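Local atomic coordinates of proline iminopeptidase (Streptomyces halstedii, PDB entry 3WMR), a protein that hydrolyses amide bonds as the amidohydrolase VinJ, acts on polyketide substrates, and is probably able to release N-terminal proline from peptides. Residues A[123-128]-A[291-296]; A[233-238]-A[265-270]. One frame throughout, in Å; residues are numbered along the deposited sequence.

Both contacts gather loops around the presumed active site of an alpha/beta hydrolase, contact 2 being nested within the chain loop that contact 1 closes. Contact 1 is buried near the middle of the chain and joins the end of strand 120-125 and the turn that follows it to the loop before helix 295-298, which carries H293. Contact 2 is only partly buried and lies further out, where segment 233-238 meets the loop after strand 258-263, which carries the predicted acid D266. Their chemistry also differs: an imidazole, an amide and a serine assemble in the first, two carboxylates in the second. H293 and D266 are hydrogen-bonded through their side chains, S291 and H265 through their backbones.

Contact 1 (A[123-128]-A[291-296]); sequences FGQSWG and SSHVPH
The imidazole of H293 carries the amide of Q125 over one face, with Q125 NE2 lying 3.7 Å above the ring plane and displaced toward the rim. The two planes are 77° apart, so the amide stands nearly upright on the ring rather than stacking with it. Near NE2 of the ring, S126 CB comes in obliquely, 3.7 Å from H293 NE2. Q125 reaches this place with CG anti to its own N and a bend at the next bond (chi2 -85°); its NE2 then also lies 2.8 Å from H293 O, while OE1 is held by the hydroxyl of Y62. Elsewhere on the ring, H293 ND1 is hydrogen-bonded to D266 OD1, which fixes the rotation of the imidazole.

S126 sits at the sharp turn between strand 120-125 and helix 127-137, with a positive phi of 67°, and together with G124 and G128 it fits the nucleophile elbow. Its OG does not face the histidine directly: S126 OG and H293 NE2 are 4.2 Å apart. A water lies 2.6 Å from S126 OG and is joined only weakly to H293 NE2, at 3.4 Å. The arrangement is consistent with a serine–histidine–aspartate triad at rest, its acid and base already coupled, with a water between the predicted nucleophile and the base, bound only weakly at the base.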
ATOM      1  N   PHE A 123       6.880  -1.186   6.455  1.00 20.79           N
ATOM      2  CA  PHE A 123       5.497  -0.695   6.522  1.00 19.51           C
ATOM      3  C   PHE A 123       4.935  -0.852   5.121  1.00 19.69           C
ATOM      4  O   PHE A 123       5.491  -0.329   4.159  1.00 20.88           O
ATOM      5  CB  PHE A 123       5.485   0.771   6.937  1.00 20.09           C
ATOM      6  CG  PHE A 123       4.125   1.416   6.915  1.00 19.23           C
ATOM      7  CD1 PHE A 123       3.353   1.467   8.056  1.00 19.14           C
ATOM      8  CD2 PHE A 123       3.637   1.998   5.753  1.00 19.84           C
ATOM      9  CE1 PHE A 123       2.112   2.089   8.039  1.00 19.64           C
ATOM     10  CE2 PHE A 123       2.389   2.644   5.729  1.00 19.21           C
ATOM     11  CZ  PHE A 123       1.633   2.684   6.871  1.00 19.22           C
ATOM     12  N   GLY A 124       3.856  -1.599   4.985  1.00 19.83           N
ATOM     13  CA  GLY A 124       3.284  -1.859   3.674  1.00 19.69           C
ATOM     14  C   GLY A 124       1.851  -1.403   3.704  1.00 19.65           C
ATOM     15  O   GLY A 124       1.090  -1.863   4.526  1.00 18.84           O
ATOM     16  N   GLN A 125       1.505  -0.461   2.823  1.00 20.52           N
ATOM     17  CA  GLN A 125       0.162   0.106   2.763  1.00 20.90           C
ATOM     18  C   GLN A 125      -0.590  -0.444   1.559  1.00 20.32           C
ATOM     19  O   GLN A 125      -0.067  -0.380   0.461  1.00 21.16           O
ATOM     20  CB  GLN A 125       0.283   1.636   2.675  1.00 21.87           C
ATOM     21  CG  GLN A 125      -0.938   2.380   3.170  1.00 22.25           C
ATOM     22  CD  GLN A 125      -2.011   2.530   2.126  1.00 22.03           C
ATOM     23  OE1 GLN A 125      -1.772   2.326   0.945  1.00 21.31           O
ATOM     24  NE2 GLN A 125      -3.208   2.927   2.559  1.00 22.10           N
ATOM     25  N   SER A 126      -1.783  -1.024   1.765  1.00 20.72           N
ATOM     26  CA  SER A 126      -2.597  -1.571   0.656  1.00 22.00           C
ATOM     27  C   SER A 126      -1.876  -2.781   0.059  1.00 20.64           C
ATOM     28  O   SER A 126      -1.385  -3.627   0.814  1.00 20.70           O
ATOM     29  CB  SER A 126      -2.928  -0.456  -0.386  1.00 23.88           C
ATOM     30  OG  SER A 126      -3.282  -0.916  -1.693  1.00 26.57           O
ATOM     31  N   TRP A 127      -1.819  -2.881  -1.263  1.00 19.75           N
ATOM     32  CA  TRP A 127      -0.965  -3.875  -1.935  1.00 19.78           C
ATOM     33  C   TRP A 127       0.410  -4.065  -1.278  1.00 19.24           C
ATOM     34  O   TRP A 127       0.905  -5.197  -1.162  1.00 19.13           O
ATOM     35  CB  TRP A 127      -0.821  -3.542  -3.445  1.00 19.84           C
ATOM     36  CG  TRP A 127       0.556  -3.746  -4.007  1.00 19.93           C
ATOM     37  CD1 TRP A 127       1.516  -2.816  -4.176  1.00 20.13           C
ATOM     38  CD2 TRP A 127       1.122  -4.991  -4.431  1.00 20.66           C
ATOM     39  NE1 TRP A 127       2.654  -3.387  -4.682  1.00 21.33           N
ATOM     40  CE2 TRP A 127       2.427  -4.725  -4.875  1.00 21.55           C
ATOM     41  CE3 TRP A 127       0.633  -6.297  -4.504  1.00 21.43           C
ATOM     42  CZ2 TRP A 127       3.272  -5.725  -5.365  1.00 22.34           C
ATOM     43  CZ3 TRP A 127       1.471  -7.305  -4.998  1.00 22.26           C
ATOM     44  CH2 TRP A 127       2.777  -7.005  -5.425  1.00 22.56           C
ATOM     45  N   GLY A 128       1.039  -2.967  -0.883  1.00 18.77           N
ATOM     46  CA  GLY A 128       2.344  -2.985  -0.245  1.00 18.16           C
ATOM     47  C   GLY A 128       2.399  -3.810   1.030  1.00 18.13           C
ATOM     48  O   GLY A 128       3.438  -4.381   1.361  1.00 17.26           O
ATOM     49  N   SER A 291     -10.735   7.296  10.482  1.00 31.74           N
ATOM     50  CA  SER A 291      -9.974   7.102   9.258  1.00 29.64           C
ATOM     51  C   SER A 291     -10.661   6.048   8.381  1.00 28.02           C
ATOM     52  O   SER A 291     -11.446   5.223   8.862  1.00 27.03           O
ATOM     53  CB  SER A 291      -8.537   6.644   9.562  1.00 29.34           C
ATOM     54  OG  SER A 291      -7.774   7.604  10.277  1.00 30.17           O
ATOM     55  N   SER A 292     -10.361   6.109   7.094  1.00 27.27           N
ATOM     56  CA  SER A 292     -10.651   5.020   6.172  1.00 26.95           C
ATOM     57  C   SER A 292      -9.329   4.423   5.697  1.00 26.07           C
ATOM     58  O   SER A 292      -8.628   3.771   6.472  1.00 25.45           O
ATOM     59  CB  SER A 292     -11.530   5.499   5.008  1.00 27.44           C
ATOM     60  OG  SER A 292     -10.889   6.511   4.250  1.00 27.88           O
ATOM     61  N   HIS A 293      -8.986   4.644   4.436  1.00 25.55           N
ATOM     62  CA  HIS A 293      -7.859   3.955   3.815  1.00 24.60           C
ATOM     63  C   HIS A 293      -6.531   4.680   3.975  1.00 24.50           C
ATOM     64  O   HIS A 293      -5.466   4.081   3.765  1.00 23.27           O
ATOM     65  CB  HIS A 293      -8.159   3.741   2.323  1.00 24.15           C
ATOM     66  CG  HIS A 293      -7.361   2.652   1.693  1.00 23.98           C
ATOM     67  ND1 HIS A 293      -7.486   1.330   2.063  1.00 24.43           N
ATOM     68  CD2 HIS A 293      -6.460   2.680   0.688  1.00 23.89           C
ATOM     69  CE1 HIS A 293      -6.682   0.591   1.324  1.00 23.29           C
ATOM     70  NE2 HIS A 293      -6.043   1.387   0.487  1.00 23.97           N
ATOM     71  N   VAL A 294      -6.573   5.960   4.355  1.00 25.42           N
ATOM     72  CA  VAL A 294      -5.348   6.737   4.495  1.00 25.02           C
ATOM     73  C   VAL A 294      -5.251   7.452   5.844  1.00 25.77           C
ATOM     74  O   VAL A 294      -5.191   8.686   5.883  1.00 25.73           O
ATOM     75  CB  VAL A 294      -5.171   7.736   3.329  1.00 25.85           C
ATOM     76  CG1 VAL A 294      -4.861   6.993   2.041  1.00 25.29           C
ATOM     77  CG2 VAL A 294      -6.397   8.628   3.151  1.00 26.32           C
ATOM     78  N   PRO A 295      -5.198   6.681   6.952  1.00 24.91           N
ATOM     79  CA  PRO A 295      -5.146   7.235   8.315  1.00 25.22           C
ATOM     80  C   PRO A 295      -3.960   8.175   8.604  1.00 26.30           C
ATOM     81  O   PRO A 295      -4.059   9.075   9.460  1.00 27.97           O
ATOM     82  CB  PRO A 295      -5.096   5.995   9.209  1.00 25.14           C
ATOM     83  CG  PRO A 295      -4.640   4.872   8.332  1.00 24.15           C
ATOM     84  CD  PRO A 295      -5.123   5.203   6.951  1.00 24.44           C
ATOM     85  N   HIS A 296      -2.857   7.977   7.895  1.00 25.46           N
ATOM     86  CA  HIS A 296      -1.721   8.858   8.002  1.00 25.97           C
ATOM     87  C   HIS A 296      -2.033  10.300   7.534  1.00 27.41           C
ATOM     88  O   HIS A 296      -1.254  11.185   7.803  1.00 27.30           O
ATOM     89  CB  HIS A 296      -0.527   8.301   7.226  1.00 25.17           C
ATOM     90  CG  HIS A 296      -0.765   8.158   5.761  1.00 25.09           C
ATOM     91  ND1 HIS A 296      -1.503   7.120   5.220  1.00 24.70           N
ATOM     92  CD2 HIS A 296      -0.338   8.903   4.718  1.00 24.65           C
ATOM     93  CE1 HIS A 296      -1.538   7.249   3.907  1.00 24.20           C
ATOM     94  NE2 HIS A 296      -0.829   8.316   3.575  1.00 25.27           N
TER
HETATM   95  O   HOH W   1      -4.373   1.354  -2.480  1.00 41.57           O

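Contact 2 (A[233-238]-A[265-270]); sequences PNEFHV and HDEATP
E235 and E267 bring their carboxylates together from opposite segments, and this one pair makes the whole contact. Their side chains cross at about a right angle, with the carboxylate planes 37° apart. The modelled approach of E235 OE1 to E267 OE2 is too close to be trusted in detail, but two acidic groups are clearly neighbours here. Beside the head groups, the aliphatic base of E235 also takes part, its CB lying 3.2 Å from E267 OE1, an oxygen that is buried without a polar partner in the model. E267 reaches across with an extended chain beyond CG (chi2 174°). Its far end also packs against the imidazole of contact 1, E267 OE2 lying 3.3 Å from H293 CE1. The other end of the E235 carboxylate, OE2, is bonded to the hydroxyl of Y227.

Hydrogen bonds inside each segment shape the loops that present these acids. N234 OD1 grips two backbone nitrogens: F236 N at 3.1 Å, in the carbonyl plane, and H237 N at 2.8 Å, tilted from it, giving an Asx turn and an Asx motif around E235. On the other side, D266 OD1 takes A268 N at 2.7 Å from above the carboxylate plane, an Asx turn that spans E267.

N234 OD1 also lies over the F236 ring, 3.2 Å above its centre, and the ring packs among helices 155-166, 171-183 and 189-202. The arrangement fits an alpha/beta hydrolase whose helical cap, inserted between strands 143-149 and 258-263, meets the loop carrying the predicted catalytic acid, D266, beside the active site.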
ATOM      1  N   PRO A 233      -9.411  -0.671 -12.753  1.00 22.94           N
ATOM      2  CA  PRO A 233      -9.522   0.787 -12.941  1.00 24.12           C
ATOM      3  C   PRO A 233      -9.538   1.589 -11.652  1.00 24.08           C
ATOM      4  O   PRO A 233      -9.215   2.778 -11.685  1.00 25.25           O
ATOM      5  CB  PRO A 233     -10.867   0.968 -13.646  1.00 24.30           C
ATOM      6  CG  PRO A 233     -11.541  -0.367 -13.634  1.00 24.50           C
ATOM      7  CD  PRO A 233     -10.536  -1.411 -13.353  1.00 23.19           C
ATOM      8  N   ASN A 234      -9.912   0.953 -10.542  1.00 23.41           N
ATOM      9  CA  ASN A 234     -10.044   1.656  -9.261  1.00 23.66           C
ATOM     10  C   ASN A 234      -9.947   0.676  -8.095  1.00 23.03           C
ATOM     11  O   ASN A 234      -9.778  -0.529  -8.296  1.00 22.32           O
ATOM     12  CB  ASN A 234     -11.353   2.459  -9.220  1.00 23.65           C
ATOM     13  CG  ASN A 234     -12.570   1.581  -9.362  1.00 23.31           C
ATOM     14  OD1 ASN A 234     -12.827   0.715  -8.536  1.00 22.54           O
ATOM     15  ND2 ASN A 234     -13.333   1.805 -10.408  1.00 24.21           N
ATOM     16  N   GLU A 235     -10.015   1.217  -6.890  1.00 22.76           N
ATOM     17  CA  GLU A 235      -9.844   0.465  -5.648  1.00 23.09           C
ATOM     18  C   GLU A 235     -10.758  -0.749  -5.462  1.00 22.77           C
ATOM     19  O   GLU A 235     -10.321  -1.773  -4.932  1.00 21.22           O
ATOM     20  CB  GLU A 235     -10.048   1.411  -4.460  1.00 24.40           C
ATOM     21  CG  GLU A 235      -8.895   2.365  -4.242  1.00 25.49           C
ATOM     22  CD  GLU A 235      -7.646   1.596  -3.888  1.00 27.00           C
ATOM     23  OE1 GLU A 235      -7.637   1.003  -2.785  1.00 26.75           O
ATOM     24  OE2 GLU A 235      -6.718   1.546  -4.729  1.00 27.69           O
ATOM     25  N   PHE A 236     -12.021  -0.626  -5.873  1.00 22.60           N
ATOM     26  CA  PHE A 236     -13.024  -1.669  -5.626  1.00 22.88           C
ATOM     27  C   PHE A 236     -13.312  -2.576  -6.840  1.00 22.92           C
ATOM     28  O   PHE A 236     -13.674  -3.754  -6.663  1.00 23.43           O
ATOM     29  CB  PHE A 236     -14.323  -1.074  -5.065  1.00 23.34           C
ATOM     30  CG  PHE A 236     -14.930   0.030  -5.915  1.00 23.59           C
ATOM     31  CD1 PHE A 236     -14.767   1.369  -5.564  1.00 23.40           C
ATOM     32  CD2 PHE A 236     -15.677  -0.268  -7.045  1.00 23.54           C
ATOM     33  CE1 PHE A 236     -15.345   2.379  -6.323  1.00 23.72           C
ATOM     34  CE2 PHE A 236     -16.248   0.748  -7.810  1.00 23.81           C
ATOM     35  CZ  PHE A 236     -16.080   2.065  -7.447  1.00 23.51           C
ATOM     36  N   HIS A 237     -13.154  -2.045  -8.053  1.00 22.47           N
ATOM     37  CA  HIS A 237     -13.401  -2.824  -9.286  1.00 22.42           C
ATOM     38  C   HIS A 237     -12.109  -3.545  -9.643  1.00 22.70           C
ATOM     39  O   HIS A 237     -11.384  -3.159 -10.565  1.00 22.34           O
ATOM     40  CB  HIS A 237     -13.899  -1.930 -10.436  1.00 22.31           C
ATOM     41  CG  HIS A 237     -14.470  -2.681 -11.611  1.00 21.84           C
ATOM     42  ND1 HIS A 237     -15.358  -3.731 -11.474  1.00 21.84           N
ATOM     43  CD2 HIS A 237     -14.312  -2.498 -12.944  1.00 21.70           C
ATOM     44  CE1 HIS A 237     -15.710  -4.172 -12.671  1.00 22.02           C
ATOM     45  NE2 HIS A 237     -15.092  -3.437 -13.581  1.00 22.21           N
ATOM     46  N   VAL A 238     -11.821  -4.600  -8.879  1.00 23.23           N
ATOM     47  CA  VAL A 238     -10.574  -5.346  -9.046  1.00 23.07           C
ATOM     48  C   VAL A 238     -10.788  -6.440 -10.088  1.00 24.15           C
ATOM     49  O   VAL A 238     -11.320  -7.511  -9.778  1.00 24.76           O
ATOM     50  CB  VAL A 238     -10.109  -5.983  -7.726  1.00 22.64           C
ATOM     51  CG1 VAL A 238      -8.871  -6.863  -7.944  1.00 22.51           C
ATOM     52  CG2 VAL A 238      -9.821  -4.917  -6.706  1.00 22.76           C
ATOM     53  N   HIS A 265     -13.505   3.083   8.925  1.00 32.89           N
ATOM     54  CA  HIS A 265     -14.270   3.213   7.675  1.00 32.78           C
ATOM     55  C   HIS A 265     -13.535   2.653   6.434  1.00 29.58           C
ATOM     56  O   HIS A 265     -13.968   2.857   5.307  1.00 28.37           O
ATOM     57  CB  HIS A 265     -14.610   4.694   7.462  1.00 34.66           C
ATOM     58  CG  HIS A 265     -15.292   5.321   8.638  1.00 38.01           C
ATOM     59  ND1 HIS A 265     -14.717   6.331   9.385  1.00 40.39           N
ATOM     60  CD2 HIS A 265     -16.492   5.064   9.214  1.00 39.51           C
ATOM     61  CE1 HIS A 265     -15.539   6.676  10.360  1.00 40.73           C
ATOM     62  NE2 HIS A 265     -16.622   5.922  10.281  1.00 41.28           N
ATOM     63  N   ASP A 266     -12.438   1.932   6.662  1.00 27.27           N
ATOM     64  CA  ASP A 266     -11.556   1.451   5.607  1.00 25.40           C
ATOM     65  C   ASP A 266     -12.264   0.464   4.671  1.00 23.98           C
ATOM     66  O   ASP A 266     -13.000  -0.413   5.122  1.00 24.13           O
ATOM     67  CB  ASP A 266     -10.350   0.765   6.266  1.00 25.63           C
ATOM     68  CG  ASP A 266      -9.103   0.713   5.386  1.00 25.49           C
ATOM     69  OD1 ASP A 266      -9.181   0.641   4.126  1.00 24.91           O
ATOM     70  OD2 ASP A 266      -8.011   0.689   6.009  1.00 26.04           O
ATOM     71  N   GLU A 267     -12.045   0.626   3.370  1.00 23.10           N
ATOM     72  CA  GLU A 267     -12.345  -0.449   2.393  1.00 22.57           C
ATOM     73  C   GLU A 267     -11.643  -1.768   2.766  1.00 22.93           C
ATOM     74  O   GLU A 267     -12.150  -2.863   2.460  1.00 22.89           O
ATOM     75  CB  GLU A 267     -11.960  -0.023   0.977  1.00 22.20           C
ATOM     76  CG  GLU A 267     -10.580   0.584   0.819  1.00 22.08           C
ATOM     77  CD  GLU A 267     -10.216   0.852  -0.617  1.00 21.86           C
ATOM     78  OE1 GLU A 267     -11.112   0.840  -1.482  1.00 21.61           O
ATOM     79  OE2 GLU A 267      -9.022   1.074  -0.885  1.00 22.68           O
ATOM     80  N   ALA A 268     -10.474  -1.658   3.401  1.00 22.74           N
ATOM     81  CA  ALA A 268      -9.808  -2.805   4.010  1.00 24.08           C
ATOM     82  C   ALA A 268     -10.508  -3.084   5.335  1.00 25.13           C
ATOM     83  O   ALA A 268     -10.078  -2.605   6.402  1.00 26.18           O
ATOM     84  CB  ALA A 268      -8.321  -2.531   4.198  1.00 24.01           C
ATOM     85  N   THR A 269     -11.621  -3.812   5.247  1.00 25.27           N
ATOM     86  CA  THR A 269     -12.534  -3.979   6.374  1.00 26.36           C
ATOM     87  C   THR A 269     -11.975  -4.961   7.378  1.00 25.93           C
ATOM     88  O   THR A 269     -11.039  -5.701   7.053  1.00 26.11           O
ATOM     89  CB  THR A 269     -13.912  -4.530   5.947  1.00 27.01           C
ATOM     90  OG1 THR A 269     -13.740  -5.821   5.334  1.00 27.60           O
ATOM     91  CG2 THR A 269     -14.642  -3.565   5.004  1.00 27.26           C
ATOM     92  N   PRO A 270     -12.550  -4.980   8.599  1.00 27.38           N
ATOM     93  CA  PRO A 270     -12.161  -5.980   9.587  1.00 28.07           C
ATOM     94  C   PRO A 270     -12.155  -7.402   9.034  1.00 27.46           C
ATOM     95  O   PRO A 270     -11.251  -8.176   9.354  1.00 27.96           O
ATOM     96  CB  PRO A 270     -13.201  -5.802  10.678  1.00 28.73           C
ATOM     97  CG  PRO A 270     -13.433  -4.327  10.673  1.00 29.01           C
ATOM     98  CD  PRO A 270     -13.399  -3.937   9.213  1.00 28.07           C
TER